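Local coordinates for uncharacterized protein (Bacteroides thetaiotaomicron, PDB 4F54), which is of unknown function but belongs to the DUF4136 family of the TolB_N clan and is probably a lipoprotein in its natural form, at residues Phe32-Ala38 against Ala83-Val89; Ser139-Val145 against Val159-Leu165; Val19-Tyr23 against Ser187-Tyr193; Asp15-Val19 against Arg177-Ala183. One frame throughout, in Å; residues are numbered along the deposited sequence. Where two conformers were deposited one is given.

Contact 1: residues Phe32-Ala38 against Ala83-Val89; sequences FSTFYLA and ADLGIQV. With SO4 (sulfate ion), chain B.
D84 reaches back to S33 and T34 and grips the turn that leads into strand 34-37. Its CB lies 3.9 Å from F32 CD1, at the edge of that ring. CG stands near T34 OG1 and S33 N. OD2 at the tip accepts two backbone N-H groups. S33 N meets D84 OD2 at 2.8 Å, on the lone pair that points away from OD1. T34 N meets D84 OD2 at 3.2 Å, from above the carboxylate plane. The hold is returned by T34, whose OG1 accepts D84 N at 3.1 Å. With an alanine here S33 N and T34 N lose their shared acceptor, and the bend before the strand is likely to be less firmly held.

Beyond this clasp, 34-37 and 85-89 run as parallel strands of the mixed sheet. Y36 N bonds to L85 O, I87 N to Y36 O and A38 N to I87 O. The strand 139-146 flanks 85-92 on its other edge.

L85 stands across F32, with CD2 over the ring centre, 3.7 Å from the centroid, as a CH-pi contact. On the same face of the sheet L37 CD1 presses on I87 CG2 at 3.5 Å, a tight fit. L37 CG is anti to the backbone N (chi1 175°), and the branch then turns CD1 over I87. Helix 56-70 covers F35 and L37. On the other face Y36 CB touches A83 CB, while Y36 OH donates to O2 of a sulfate, probably from the crystallisation liquor, at 2.6 Å. Y118 OH and D39 N also bind that ion.

Contact 2: residues Ser139-Val145 against Val159-Leu165; sequences SFITEMV and VVWTSYL
M144, a selenomethionine, lies across the neighbouring residues V160 and W161 and fills the hollow they make. Its CG touches V160 CG2 at 3.8 Å. The chain then bends about the CG-SE bond (chi3 -54°), which brings M144 CE to 3.6 Å from W161 CE3. Two residues here oppose one, a classic beta bulge that shifts the antiparallel register by one before V145. M144 N bonds to W161 O, and V160 N bonds to M144 O at 2.8 Å. T142 CG2 meets the indole edge of W161 at CZ3, 4.0 Å away. Next to it, water 3 sits between T142 OG1 and S163 OG. At the end of this face F140 CB rests on L165 CB.

The opposite face has its own bumps. F140 O sits at the edge of the Y164 ring, near its plane, by CD1. In one of its two conformers I141 CD1 approaches the ring obliquely. E143 and T162 lie side by side. Their polar ends turn to loop tyrosines: E143 OE1 to Y113 and T162 OG1 to Y129.

Strand 85-92 borders 139-146, and strand 18-23 borders 159-166. Helix 179-189 packs on the F140, W161 and L165 face, where T142 OG1 also bonds to Y65 of helix 56-70.

Contact 3: residues Val19-Tyr23 against Ser187-Tyr193; sequences VYTNY and SFTQSPY
Y23 and Y193 form a face-to-face stack where edge strand 18-23 of the mixed sheet meets the end of helix 179-189. This is the tight part of the contact, with the rings almost directly over one another. The planes are 15° apart and the centroids 3.6 Å apart. Y193 CZ lies over the Y23 ring near its rim, 3.3 Å from Y23 CG. Y193 OH lies close to Y23 CD1. Both rings have CG between the backbone N and the carbonyl carbon (chi1 73° for Y23, 49° for Y193), which turns each toward the other segment. The backbone of S191 backs the other face of the Y193 ring.

A second close patch, of methyls against backbone and hydroxyl, lies at the helix end. V19 CG1 rests on S187 CA at 3.6 Å, and T21 CG2 reaches S187 O and S191 OG. S191 OG donates to S187 O at 2.7 Å and is itself met by W161 NE1. The hydroxyl thus ties the chain just past the helix to the sheet.

The other side is more polar and holds water. Q190 is the first residue to leave the helix, and its extended side chain reaches across to the strand. Water 4 bridges T21 OG1, Q190 O and Y193 OH. It approaches the edge of the Y193 ring in its plane.

The Q190 amide holds two levels of the strand. Q190 NE2 donates to T21 OG1 at 2.9 Å, with that oxygen in the amide plane. Q190 NE2 also donates to V19 O at 3.1 Å, meeting this carbonyl oxygen from above the carbonyl plane.

Contact 4: residues Asp15-Val19 against Arg177-Ala183; sequences DNYLV and RTLAIEA
Y17 lies over the first turns of helix 179-189. A183 takes one face of its ring, with CB 4.1 Å from the centroid in a CH-pi contact. L179 CD2 stands at the ring edge, 4.0 Å from Y17 CE2. The hydroxyl end passes E182, with Y17 OH 3.6 Å from E182 CB. V19, two residues on, sets CG2 against A183 CB. N16 adds its own aliphatic part, as N16 CB meets L179 CD1 at 3.4 Å.

The next shell fixes the ring. D15 CB covers the face opposite A183, so the ring is held between its own chain and the helix. CG of Y17 sits between the backbone N and the carbonyl carbon (chi1 54°), which turns the ring onto the helix. A leucine here lacks the ring, and would probably leave a gap between D15 CB and A183. Two polar links are less certain, since they rest on one of the two E182 conformers. In it, water 6 joins Y17 OH to E182 OE1, and R177 NH2 forms a salt bridge with E182 OE1 at 2.8 Å, although R177 is poorly ordered. Water 5 accepts from N16 N and, weakly, from R177 NH1.

Further out, the backbone of N16 pairs with E169 and that of L18 with T166, which sets this end of the strand. F168 packs on both L179 and A183 from the loop side.

No direct hydrogen bond crosses between 15-19 and 177-183. The join therefore rests on apolar contact with the ring, while its polar links pass through water.

Contact 2 is the core of the fold: all its residues are buried and it lies near the centre of the chain. Contact 1 is also mostly buried and belongs to the same sheet, since strands 85-92 and 139-146 are neighbours. Q88 and E143 bond across that border. Contacts 3 and 4 lie further out and are partly buried. They share V19 and join strand 18-23 to helix 179-189, at the end of the helix and at its start. The two sheet contacts depend on ladders of backbone bonds, broken in contact 2 by a bulge. Contact 3 uses a glutamine amide and stacked rings, while contact 4 uses apolar packing and water bridges.

Contact 1: residues Phe32-Ala38 against Ala83-Val89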
# COMPACT_ATOMS: atom_id res chain seq x y z
N PHE A 32 2.43 18.07 1.92
CA PHE A 32 2.35 17.17 3.04
C PHE A 32 3.64 17.25 3.86
O PHE A 32 4.74 17.34 3.32
CB PHE A 32 2.12 15.75 2.54
CG PHE A 32 1.04 15.64 1.50
CD1 PHE A 32 -0.28 15.77 1.88
CD2 PHE A 32 1.34 15.41 0.17
CE1 PHE A 32 -1.31 15.71 0.94
CE2 PHE A 32 0.31 15.32 -0.77
CZ PHE A 32 -1.01 15.49 -0.38
N SER A 33 3.49 17.10 5.16
CA SER A 33 4.63 17.09 6.09
C SER A 33 4.79 15.81 6.87
O SER A 33 5.92 15.40 7.19
CB SER A 33 4.48 18.26 7.06
OG SER A 33 4.69 19.48 6.34
N THR A 34 3.66 15.19 7.25
CA THR A 34 3.66 14.05 8.17
C THR A 34 2.89 12.88 7.53
O THR A 34 2.08 13.07 6.60
CB THR A 34 3.01 14.38 9.53
OG1 THR A 34 1.66 14.78 9.30
CG2 THR A 34 3.82 15.52 10.25
N PHE A 35 3.19 11.68 8.03
CA PHE A 35 2.48 10.49 7.59
C PHE A 35 2.19 9.60 8.79
O PHE A 35 2.87 9.66 9.80
CB PHE A 35 3.28 9.69 6.54
CG PHE A 35 4.50 9.01 7.10
CD1 PHE A 35 5.72 9.71 7.32
CD2 PHE A 35 4.45 7.66 7.44
CE1 PHE A 35 6.83 9.07 7.86
CE2 PHE A 35 5.59 7.02 7.99
CZ PHE A 35 6.76 7.72 8.19
N TYR A 36 1.18 8.75 8.65
CA TYR A 36 0.94 7.70 9.58
C TYR A 36 0.86 6.42 8.78
O TYR A 36 0.03 6.25 7.90
CB TYR A 36 -0.39 7.91 10.35
CG TYR A 36 -0.64 6.87 11.41
CD1 TYR A 36 -1.25 5.63 11.10
CD2 TYR A 36 -0.24 7.09 12.72
CE1 TYR A 36 -1.48 4.67 12.07
CE2 TYR A 36 -0.45 6.11 13.71
CZ TYR A 36 -1.05 4.90 13.38
OH TYR A 36 -1.24 3.93 14.35
N LEU A 37 1.76 5.52 9.13
CA LEU A 37 1.75 4.17 8.59
C LEU A 37 0.90 3.23 9.44
O LEU A 37 1.19 3.02 10.63
CB LEU A 37 3.19 3.66 8.43
CG LEU A 37 3.42 2.22 7.99
CD1 LEU A 37 2.90 2.01 6.57
CD2 LEU A 37 4.93 1.90 8.11
N ALA A 38 -0.15 2.63 8.83
CA ALA A 38 -0.92 1.63 9.56
C ALA A 38 0.05 0.54 10.03
O ALA A 38 0.80 -0.03 9.24
CB ALA A 38 -2.09 1.07 8.73
N ALA A 83 -2.19 13.32 11.01
CA ALA A 83 -1.28 13.04 9.88
C ALA A 83 -1.79 13.64 8.58
O ALA A 83 -3.01 13.67 8.37
CB ALA A 83 -1.07 11.52 9.72
N ASP A 84 -0.89 14.05 7.68
CA ASP A 84 -1.28 14.55 6.35
C ASP A 84 -1.54 13.40 5.36
O ASP A 84 -2.47 13.46 4.51
CB ASP A 84 -0.22 15.48 5.78
CG ASP A 84 0.01 16.72 6.65
OD1 ASP A 84 -0.97 17.20 7.29
OD2 ASP A 84 1.17 17.19 6.67
N LEU A 85 -0.69 12.37 5.47
CA LEU A 85 -0.73 11.20 4.60
C LEU A 85 -0.87 9.91 5.43
O LEU A 85 -0.32 9.79 6.53
CB LEU A 85 0.54 11.16 3.76
CG LEU A 85 0.84 12.26 2.70
CD1 LEU A 85 2.32 12.18 2.32
CD2 LEU A 85 -0.08 12.01 1.48
N GLY A 86 -1.66 8.97 4.90
CA GLY A 86 -1.74 7.63 5.50
C GLY A 86 -1.19 6.62 4.54
O GLY A 86 -1.32 6.79 3.33
N ILE A 87 -0.56 5.55 5.06
CA ILE A 87 -0.15 4.44 4.24
C ILE A 87 -0.76 3.17 4.81
O ILE A 87 -0.69 2.89 6.04
CB ILE A 87 1.39 4.30 4.22
CG1 ILE A 87 2.05 5.57 3.64
CG2 ILE A 87 1.86 3.06 3.42
CD1 ILE A 87 3.57 5.58 3.78
N GLN A 88 -1.35 2.36 3.91
CA GLN A 88 -1.85 1.03 4.27
C GLN A 88 -1.21 0.02 3.32
O GLN A 88 -1.02 0.29 2.11
CB GLN A 88 -3.40 0.97 4.17
CG GLN A 88 -3.98 1.32 2.79
CD GLN A 88 -5.45 1.62 2.80
OE1 GLN A 88 -6.00 2.01 3.85
NE2 GLN A 88 -6.14 1.40 1.66
N VAL A 89 -0.80 -1.12 3.90
CA VAL A 89 -0.04 -2.18 3.21
C VAL A 89 -0.83 -3.48 3.37
O VAL A 89 -1.30 -3.80 4.47
CB VAL A 89 1.38 -2.38 3.79
CG1 VAL A 89 2.17 -3.45 3.01
CG2 VAL A 89 2.21 -1.06 3.82
S SO4 B . -2.44 0.59 14.02
O1 SO4 B . -3.87 0.67 13.55
O2 SO4 B . -1.52 1.53 13.33
O3 SO4 B . -2.34 0.92 15.47
O4 SO4 B . -1.99 -0.83 13.84
O HOH W 1 2.16 20.22 5.65
O HOH W 2 -0.08 -1.18 6.70

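Contact 2: residues Ser139-Val145 against Val159-Leu165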
# COMPACT_ATOMS: atom_id res chain seq x y z
N SER A 139 2.19 -11.29 -3.15
CA SER A 139 2.33 -9.96 -3.73
C SER A 139 1.80 -8.93 -2.72
O SER A 139 1.10 -9.27 -1.80
CB SER A 139 1.50 -9.90 -5.01
OG SER A 139 1.99 -10.81 -5.99
N PHE A 140 2.22 -7.68 -2.88
CA PHE A 140 1.82 -6.59 -1.97
C PHE A 140 1.11 -5.47 -2.72
O PHE A 140 1.58 -5.05 -3.74
CB PHE A 140 2.98 -5.98 -1.21
CG PHE A 140 3.74 -6.95 -0.30
CD1 PHE A 140 4.74 -7.79 -0.80
CD2 PHE A 140 3.49 -6.97 1.08
CE1 PHE A 140 5.44 -8.64 0.07
CE2 PHE A 140 4.18 -7.82 1.94
CZ PHE A 140 5.14 -8.67 1.42
N ILE A 141 0.02 -4.96 -2.13
CA ILE A 141 -0.67 -3.72 -2.60
C ILE A 141 -0.54 -2.71 -1.47
O ILE A 141 -0.94 -3.00 -0.35
CB ILE A 141 -2.18 -3.89 -2.90
CG1 ILE A 141 -2.44 -4.62 -4.21
CG2 ILE A 141 -2.93 -2.53 -3.00
CD1 ILE A 141 -2.10 -3.79 -5.45
N THR A 142 0.02 -1.55 -1.78
CA THR A 142 0.26 -0.46 -0.85
C THR A 142 -0.40 0.77 -1.43
O THR A 142 -0.26 1.08 -2.60
CB THR A 142 1.74 -0.23 -0.62
OG1 THR A 142 2.29 -1.44 -0.10
CG2 THR A 142 2.01 1.02 0.31
N GLU A 143 -1.14 1.46 -0.59
CA GLU A 143 -1.84 2.72 -0.96
C GLU A 143 -1.50 3.81 0.05
O GLU A 143 -1.48 3.59 1.28
CB GLU A 143 -3.36 2.52 -1.05
CG GLU A 143 -3.76 1.57 -2.17
CD GLU A 143 -5.25 1.20 -2.09
OE1 GLU A 143 -5.73 0.82 -1.01
OE2 GLU A 143 -5.97 1.32 -3.12
N MSE A 144 -1.31 5.01 -0.49
CA MSE A 144 -1.02 6.25 0.20
C MSE A 144 -2.19 7.17 -0.04
O MSE A 144 -2.60 7.42 -1.17
CB MSE A 144 0.29 6.89 -0.27
CG MSE A 144 0.70 8.09 0.58
SE MSE A 144 2.38 8.84 -0.10
CE MSE A 144 3.49 7.17 -0.09
N VAL A 145 -2.79 7.60 1.06
CA VAL A 145 -4.03 8.36 1.07
C VAL A 145 -3.82 9.79 1.59
O VAL A 145 -2.97 10.05 2.49
CB VAL A 145 -5.15 7.65 1.91
CG1 VAL A 145 -5.56 6.30 1.25
CG2 VAL A 145 -4.80 7.45 3.37
N VAL A 159 -6.69 8.53 -2.90
CA VAL A 159 -5.38 7.94 -2.93
C VAL A 159 -4.46 8.89 -3.75
O VAL A 159 -4.93 9.55 -4.71
CB VAL A 159 -5.54 6.53 -3.53
CG1 VAL A 159 -4.29 5.70 -3.41
CG2 VAL A 159 -6.69 5.83 -2.80
N VAL A 160 -3.19 9.03 -3.36
CA VAL A 160 -2.23 9.81 -4.13
C VAL A 160 -1.17 8.96 -4.80
O VAL A 160 -0.54 9.43 -5.75
CB VAL A 160 -1.57 10.94 -3.26
CG1 VAL A 160 -2.64 11.94 -2.83
CG2 VAL A 160 -0.80 10.37 -2.05
N TRP A 161 -0.97 7.73 -4.30
CA TRP A 161 0.05 6.83 -4.80
C TRP A 161 -0.33 5.41 -4.43
O TRP A 161 -0.89 5.17 -3.36
CB TRP A 161 1.40 7.26 -4.24
CG TRP A 161 2.58 6.45 -4.57
CD1 TRP A 161 3.45 6.67 -5.63
CD2 TRP A 161 3.16 5.34 -3.82
NE1 TRP A 161 4.50 5.78 -5.59
CE2 TRP A 161 4.41 4.98 -4.52
CE3 TRP A 161 2.81 4.66 -2.64
CZ2 TRP A 161 5.24 3.96 -4.05
CZ3 TRP A 161 3.64 3.65 -2.19
CH2 TRP A 161 4.82 3.30 -2.86
N THR A 162 -0.05 4.50 -5.36
CA THR A 162 -0.25 3.06 -5.20
C THR A 162 0.98 2.33 -5.71
O THR A 162 1.56 2.72 -6.71
CB THR A 162 -1.53 2.60 -5.96
OG1 THR A 162 -2.64 3.40 -5.55
CG2 THR A 162 -1.84 1.11 -5.71
N SER A 163 1.33 1.24 -5.07
CA SER A 163 2.34 0.33 -5.58
C SER A 163 1.84 -1.11 -5.53
O SER A 163 0.98 -1.48 -4.68
CB SER A 163 3.70 0.48 -4.86
OG SER A 163 3.57 0.04 -3.52
N TYR A 164 2.37 -1.89 -6.47
CA TYR A 164 2.14 -3.30 -6.56
C TYR A 164 3.49 -3.98 -6.69
O TYR A 164 4.22 -3.77 -7.67
CB TYR A 164 1.23 -3.64 -7.70
CG TYR A 164 0.77 -5.07 -7.82
CD1 TYR A 164 0.27 -5.74 -6.70
CD2 TYR A 164 0.65 -5.69 -9.05
CE1 TYR A 164 -0.21 -7.04 -6.82
CE2 TYR A 164 0.17 -6.98 -9.19
CZ TYR A 164 -0.28 -7.65 -8.05
OH TYR A 164 -0.80 -8.95 -8.18
N LEU A 165 3.82 -4.78 -5.68
CA LEU A 165 5.09 -5.55 -5.66
C LEU A 165 4.73 -7.01 -5.94
O LEU A 165 3.95 -7.59 -5.17
CB LEU A 165 5.72 -5.43 -4.27
CG LEU A 165 5.80 -4.01 -3.70
CD1 LEU A 165 6.61 -4.00 -2.38
CD2 LEU A 165 6.43 -3.05 -4.71
O HOH W 3 2.96 -2.61 -2.74

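Contact 3: residues Val19-Tyr23 against Ser187-Tyr193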
# COMPACT_ATOMS: atom_id res chain seq x y z
N VAL A 19 7.94 -4.28 -9.82
CA VAL A 19 7.43 -3.19 -9.02
C VAL A 19 6.69 -2.21 -9.95
O VAL A 19 7.29 -1.68 -10.89
CB VAL A 19 8.56 -2.42 -8.29
CG1 VAL A 19 7.99 -1.19 -7.53
CG2 VAL A 19 9.28 -3.33 -7.33
N TYR A 20 5.42 -1.96 -9.65
CA TYR A 20 4.58 -1.04 -10.40
C TYR A 20 4.11 0.05 -9.43
O TYR A 20 3.80 -0.21 -8.27
CB TYR A 20 3.37 -1.77 -11.03
CG TYR A 20 3.74 -2.94 -11.89
CD1 TYR A 20 4.20 -2.74 -13.19
CD2 TYR A 20 3.66 -4.26 -11.39
CE1 TYR A 20 4.57 -3.82 -13.99
CE2 TYR A 20 4.05 -5.34 -12.17
CZ TYR A 20 4.50 -5.12 -13.47
OH TYR A 20 4.87 -6.17 -14.26
N THR A 21 4.17 1.28 -9.90
CA THR A 21 3.75 2.42 -9.19
C THR A 21 2.91 3.33 -10.08
O THR A 21 3.06 3.41 -11.29
CB THR A 21 4.95 3.27 -8.63
OG1 THR A 21 5.90 3.48 -9.69
CG2 THR A 21 5.73 2.54 -7.58
N ASN A 22 1.90 3.92 -9.45
CA ASN A 22 0.94 4.80 -10.10
C ASN A 22 0.62 5.91 -9.13
O ASN A 22 0.62 5.69 -7.91
CB ASN A 22 -0.32 4.05 -10.57
CG ASN A 22 -0.02 3.12 -11.72
OD1 ASN A 22 0.29 1.97 -11.50
ND2 ASN A 22 0.01 3.65 -12.96
N TYR A 23 0.33 7.11 -9.66
CA TYR A 23 0.21 8.25 -8.78
C TYR A 23 -0.67 9.35 -9.37
O TYR A 23 -0.94 9.40 -10.59
CB TYR A 23 1.62 8.82 -8.42
CG TYR A 23 2.30 9.57 -9.54
CD1 TYR A 23 2.86 8.88 -10.59
CD2 TYR A 23 2.33 10.94 -9.55
CE1 TYR A 23 3.48 9.52 -11.63
CE2 TYR A 23 2.96 11.61 -10.59
CZ TYR A 23 3.53 10.87 -11.61
OH TYR A 23 4.15 11.50 -12.65
N SER A 187 10.21 0.81 -5.14
CA SER A 187 8.97 1.55 -5.38
C SER A 187 9.16 3.04 -5.10
O SER A 187 8.63 3.90 -5.83
CB SER A 187 7.79 0.99 -4.57
OG SER A 187 7.82 1.33 -3.17
N PHE A 188 9.99 3.36 -4.12
CA PHE A 188 10.33 4.78 -3.89
C PHE A 188 11.33 5.33 -4.89
O PHE A 188 11.19 6.46 -5.34
CB PHE A 188 10.80 5.02 -2.44
CG PHE A 188 9.68 5.02 -1.46
CD1 PHE A 188 9.25 3.82 -0.85
CD2 PHE A 188 9.03 6.17 -1.18
CE1 PHE A 188 8.20 3.82 0.07
CE2 PHE A 188 7.99 6.17 -0.29
CZ PHE A 188 7.56 4.98 0.33
N THR A 189 12.35 4.54 -5.25
CA THR A 189 13.33 4.95 -6.25
C THR A 189 12.69 5.38 -7.58
O THR A 189 13.07 6.37 -8.18
CB THR A 189 14.36 3.82 -6.49
OG1 THR A 189 14.99 3.51 -5.24
CG2 THR A 189 15.39 4.24 -7.54
N GLN A 190 11.69 4.63 -8.02
CA GLN A 190 10.97 4.96 -9.26
C GLN A 190 9.81 5.95 -9.06
O GLN A 190 9.00 6.13 -9.97
CB GLN A 190 10.47 3.66 -9.94
CG GLN A 190 9.33 2.92 -9.23
CD GLN A 190 9.04 1.59 -9.89
OE1 GLN A 190 9.95 0.72 -9.95
NE2 GLN A 190 7.77 1.36 -10.32
N SER A 191 9.75 6.61 -7.89
CA SER A 191 8.75 7.66 -7.58
C SER A 191 9.47 8.99 -7.18
O SER A 191 9.36 9.44 -6.02
CB SER A 191 7.79 7.16 -6.47
OG SER A 191 7.20 5.91 -6.86
N PRO A 192 10.23 9.57 -8.11
CA PRO A 192 11.09 10.74 -7.79
C PRO A 192 10.30 12.00 -7.36
O PRO A 192 10.83 12.89 -6.68
CB PRO A 192 11.86 10.97 -9.10
CG PRO A 192 11.04 10.33 -10.17
CD PRO A 192 10.41 9.14 -9.51
N TYR A 193 9.03 12.04 -7.75
CA TYR A 193 8.09 13.12 -7.38
C TYR A 193 7.61 13.06 -5.93
O TYR A 193 7.05 14.04 -5.45
CB TYR A 193 6.82 13.08 -8.29
CG TYR A 193 6.24 11.68 -8.36
CD1 TYR A 193 5.43 11.18 -7.35
CD2 TYR A 193 6.65 10.81 -9.37
CE1 TYR A 193 4.97 9.88 -7.39
CE2 TYR A 193 6.19 9.48 -9.39
CZ TYR A 193 5.36 9.05 -8.40
OH TYR A 193 4.92 7.76 -8.40
O HOH W 4 6.17 6.17 -10.16

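Contact 4: residues Asp15-Val19 against Arg177-Ala183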
# COMPACT_ATOMS: atom_id res chain seq x y z
N ASP A 15 16.26 -7.71 -11.57
CA ASP A 15 15.64 -8.09 -10.28
C ASP A 15 14.82 -9.39 -10.24
O ASP A 15 14.26 -9.86 -11.24
CB ASP A 15 14.77 -6.94 -9.73
CG ASP A 15 15.50 -5.59 -9.68
OD1 ASP A 15 16.67 -5.55 -9.24
OD2 ASP A 15 14.89 -4.58 -10.07
N ASN A 16 14.74 -9.96 -9.05
CA ASN A 16 13.93 -11.14 -8.77
C ASN A 16 12.51 -10.78 -8.31
O ASN A 16 11.96 -11.50 -7.48
CB ASN A 16 14.56 -11.93 -7.63
CG ASN A 16 15.94 -12.40 -7.95
OD1 ASN A 16 16.19 -12.88 -9.05
ND2 ASN A 16 16.85 -12.27 -6.99
N TYR A 17 11.98 -9.65 -8.78
CA TYR A 17 10.63 -9.16 -8.49
C TYR A 17 10.29 -8.03 -9.49
O TYR A 17 11.14 -7.57 -10.26
CB TYR A 17 10.55 -8.64 -7.06
CG TYR A 17 11.61 -7.61 -6.75
CD1 TYR A 17 11.46 -6.27 -7.13
CD2 TYR A 17 12.81 -7.99 -6.15
CE1 TYR A 17 12.45 -5.34 -6.89
CE2 TYR A 17 13.80 -7.07 -5.89
CZ TYR A 17 13.64 -5.75 -6.27
OH TYR A 17 14.67 -4.85 -6.00
N LEU A 18 9.02 -7.62 -9.48
CA LEU A 18 8.46 -6.58 -10.36
C LEU A 18 7.81 -5.55 -9.48
O LEU A 18 7.16 -5.90 -8.53
CB LEU A 18 7.39 -7.16 -11.29
CG LEU A 18 7.89 -8.27 -12.27
CD1 LEU A 18 6.76 -8.99 -12.99
CD2 LEU A 18 8.88 -7.72 -13.29
N VAL A 19 7.94 -4.28 -9.82
CA VAL A 19 7.43 -3.19 -9.02
C VAL A 19 6.69 -2.21 -9.95
O VAL A 19 7.29 -1.68 -10.89
CB VAL A 19 8.56 -2.42 -8.29
CG1 VAL A 19 7.99 -1.19 -7.53
CG2 VAL A 19 9.28 -3.33 -7.33
N ARG A 177 17.34 -13.58 0.38
CA ARG A 177 17.57 -12.15 0.28
C ARG A 177 16.30 -11.50 0.86
O ARG A 177 15.24 -12.15 0.99
CB ARG A 177 17.82 -11.76 -1.16
CG ARG A 177 19.12 -12.35 -1.71
CD ARG A 177 19.29 -12.00 -3.17
NE ARG A 177 19.37 -10.55 -3.35
CZ ARG A 177 19.21 -9.91 -4.50
NH1 ARG A 177 18.97 -10.58 -5.63
NH2 ARG A 177 19.30 -8.59 -4.53
N THR A 178 16.37 -10.25 1.24
CA THR A 178 15.20 -9.67 1.87
C THR A 178 14.34 -9.07 0.75
O THR A 178 14.25 -7.86 0.69
CB THR A 178 15.62 -8.60 2.92
OG1 THR A 178 16.49 -7.63 2.30
CG2 THR A 178 16.34 -9.27 4.10
N LEU A 179 13.82 -9.88 -0.19
CA LEU A 179 13.37 -9.26 -1.47
C LEU A 179 12.21 -8.27 -1.28
O LEU A 179 12.14 -7.28 -2.00
CB LEU A 179 13.01 -10.28 -2.57
CG LEU A 179 14.17 -11.06 -3.25
CD1 LEU A 179 13.59 -11.97 -4.33
CD2 LEU A 179 15.28 -10.17 -3.82
N ALA A 180 11.29 -8.53 -0.34
CA ALA A 180 10.22 -7.56 -0.11
C ALA A 180 10.80 -6.15 0.21
O ALA A 180 10.24 -5.13 -0.23
CB ALA A 180 9.32 -7.97 1.03
N ILE A 181 11.85 -6.10 1.04
CA ILE A 181 12.42 -4.80 1.42
C ILE A 181 13.05 -4.12 0.20
O ILE A 181 12.93 -2.89 0.02
CB ILE A 181 13.42 -4.92 2.61
CG1 ILE A 181 12.63 -5.08 3.92
CG2 ILE A 181 14.37 -3.73 2.68
CD1 ILE A 181 13.36 -5.91 4.96
N GLU A 182 13.73 -4.89 -0.62
CA GLU A 182 14.35 -4.37 -1.84
C GLU A 182 13.27 -3.83 -2.81
O GLU A 182 13.44 -2.76 -3.44
CB GLU A 182 15.24 -5.42 -2.51
CG GLU A 182 16.46 -5.83 -1.68
CD GLU A 182 17.24 -7.00 -2.28
OE1 GLU A 182 17.00 -7.34 -3.45
OE2 GLU A 182 18.09 -7.58 -1.58
N ALA A 183 12.15 -4.53 -2.88
CA ALA A 183 10.98 -4.07 -3.69
C ALA A 183 10.37 -2.77 -3.13
O ALA A 183 10.10 -1.84 -3.90
CB ALA A 183 9.93 -5.17 -3.86
O HOH W 5 16.83 -8.90 -6.98
O HOH W 6 17.01 -5.73 -5.51